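Long-range contact in Phospholipase/Carboxylesterase (Haliangium ochraceum, PDB 4Q82), which probably hydrolyses carboxylic ester bonds, as a secreted or lipid-anchored serine hydrolase of the phospholipase/carboxylesterase type: residues M83-G88 with V125-H130. Residues are numbered along the deposited sequence; the frame is centred on the assembly and turned at random.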
# COMPACT_ATOMS: atom_id res chain seq x y z
N MSE A 83 0.73 -7.69 0.96
CA MSE A 83 0.45 -6.31 0.63
C MSE A 83 -0.20 -5.64 1.82
O MSE A 83 -1.24 -6.11 2.30
CB MSE A 83 -0.47 -6.21 -0.60
CG MSE A 83 -0.83 -4.77 -0.97
SE MSE A 83 -2.23 -4.71 -2.36
CE MSE A 83 -1.29 -5.67 -3.78
N VAL A 84 0.38 -4.54 2.29
CA VAL A 84 -0.27 -3.78 3.36
C VAL A 84 -0.70 -2.45 2.76
O VAL A 84 0.12 -1.71 2.19
CB VAL A 84 0.65 -3.57 4.57
CG1 VAL A 84 -0.05 -2.72 5.66
CG2 VAL A 84 1.08 -4.94 5.16
N PHE A 85 -2.00 -2.17 2.85
CA PHE A 85 -2.59 -0.98 2.23
C PHE A 85 -3.06 0.01 3.30
O PHE A 85 -3.76 -0.39 4.24
CB PHE A 85 -3.79 -1.38 1.35
CG PHE A 85 -4.74 -0.22 1.09
CD1 PHE A 85 -4.39 0.78 0.18
CD2 PHE A 85 -5.95 -0.11 1.78
CE1 PHE A 85 -5.26 1.89 -0.08
CE2 PHE A 85 -6.80 0.97 1.55
CZ PHE A 85 -6.46 1.98 0.62
N TRP A 86 -2.69 1.29 3.13
CA TRP A 86 -3.08 2.36 4.06
C TRP A 86 -4.05 3.34 3.40
O TRP A 86 -3.74 3.96 2.38
CB TRP A 86 -1.84 3.10 4.59
CG TRP A 86 -0.96 2.21 5.37
CD1 TRP A 86 0.03 1.39 4.88
CD2 TRP A 86 -1.00 1.99 6.78
NE1 TRP A 86 0.61 0.69 5.92
CE2 TRP A 86 -0.02 1.03 7.09
CE3 TRP A 86 -1.78 2.51 7.82
CZ2 TRP A 86 0.23 0.60 8.39
CZ3 TRP A 86 -1.55 2.06 9.12
CH2 TRP A 86 -0.54 1.12 9.39
N HIS A 87 -5.22 3.49 4.02
CA HIS A 87 -6.32 4.31 3.53
C HIS A 87 -6.07 5.83 3.65
O HIS A 87 -5.08 6.28 4.27
CB HIS A 87 -7.59 3.92 4.30
CG HIS A 87 -7.50 4.25 5.75
ND1 HIS A 87 -7.65 5.54 6.23
CD2 HIS A 87 -7.25 3.47 6.84
CE1 HIS A 87 -7.51 5.54 7.55
NE2 HIS A 87 -7.27 4.30 7.94
N GLY A 88 -6.98 6.62 3.10
CA GLY A 88 -6.87 8.06 3.19
C GLY A 88 -7.57 8.64 4.42
O GLY A 88 -8.26 7.94 5.15
N VAL A 125 -3.66 -9.58 1.78
CA VAL A 125 -3.88 -8.12 1.77
C VAL A 125 -4.40 -7.67 3.12
O VAL A 125 -5.48 -8.11 3.55
CB VAL A 125 -4.88 -7.66 0.67
CG1 VAL A 125 -4.97 -6.11 0.64
CG2 VAL A 125 -4.42 -8.16 -0.71
N LEU A 126 -3.63 -6.82 3.80
CA LEU A 126 -4.06 -6.29 5.09
C LEU A 126 -4.32 -4.80 4.98
O LEU A 126 -3.50 -4.06 4.44
CB LEU A 126 -3.01 -6.54 6.17
CG LEU A 126 -2.53 -7.97 6.34
CD1 LEU A 126 -1.52 -8.05 7.48
CD2 LEU A 126 -3.71 -8.91 6.62
N SER A 127 -5.45 -4.35 5.51
CA SER A 127 -5.82 -2.94 5.40
C SER A 127 -6.11 -2.37 6.78
O SER A 127 -7.26 -2.41 7.26
CB SER A 127 -7.04 -2.80 4.48
OG SER A 127 -6.78 -3.32 3.17
N PRO A 128 -5.07 -1.85 7.45
CA PRO A 128 -5.26 -1.33 8.82
C PRO A 128 -5.96 0.02 8.87
O PRO A 128 -5.83 0.82 7.94
CB PRO A 128 -3.83 -1.21 9.35
CG PRO A 128 -2.98 -1.01 8.08
CD PRO A 128 -3.65 -1.90 7.06
N GLN A 129 -6.67 0.29 9.96
CA GLN A 129 -7.32 1.59 10.12
C GLN A 129 -6.47 2.47 11.02
O GLN A 129 -6.04 2.04 12.11
CB GLN A 129 -8.72 1.46 10.72
CG GLN A 129 -9.46 2.80 10.87
CD GLN A 129 -10.96 2.59 11.07
OE1 GLN A 129 -11.38 1.83 11.95
NE2 GLN A 129 -11.77 3.24 10.24
N HIS A 130 -6.24 3.69 10.57
CA HIS A 130 -5.54 4.69 11.35
C HIS A 130 -6.54 5.47 12.19
O HIS A 130 -7.55 5.95 11.67
CB HIS A 130 -4.76 5.64 10.44
CG HIS A 130 -4.17 6.79 11.18
ND1 HIS A 130 -3.17 6.63 12.12
CD2 HIS A 130 -4.47 8.11 11.17
CE1 HIS A 130 -2.87 7.81 12.64
NE2 HIS A 130 -3.65 8.73 12.08
O HOH W 1 -6.03 0.69 5.16
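Pro128 lays its CG over one face of the Trp86 indole, a CH-pi contact in which the carbon stands 3.4 Å from the centroid of the six-membered ring and only 7° off its normal. The Trp86 torsion (chi1 -63°) sets its CG beside the backbone N and brings the six-membered half of the indole, CZ3 and CH2 nearest, against the proline CG; the proline CD also touches CG1 of Val84. The Phe85 ring meets Ser127 at its edge, CD2 lying 3.6 Å from the serine OG, while the backbone N of His87 sits over the rim of one face; the ring of Tyr260 packs nearly perpendicular to that of Phe85. Between the two rings the strands run parallel, bonded from Leu126 N to Met83 O and from Phe85 N to Leu126 O. They are neighbours in the mixed central sheet, whose strand order 1-2-4-3-5-6-7-8 is that of the alpha/beta-hydrolase fold. Helix 138-151 covers the face with Val84, Trp86 and Leu126; helix 107-113 packs against Phe85, Val125 and Ser127. Past Phe85 the strands part, and a water donates to Phe85 O (2.7 Å) and to Pro128 O (2.8 Å), with a weak bond from His87 N. Beyond it the His87 imidazole spans the gap edge-on: NE2 accepts the N-H of His130 at 2.9 Å, almost straight (176°), and ND1 donates to Gly88 O at 2.7 Å. Both partners lie near the ring plane, fixing its rotation and indicating a proton on ND1. A leucine in place of His87 would probably leave the His130 N-H and Gly88 O without their mates and let the two loops drift apart. The His130 imidazole turns away to bond Glu140 through ND1, and the Gln129 amide is held by Gly95, Glu91 and Ala99.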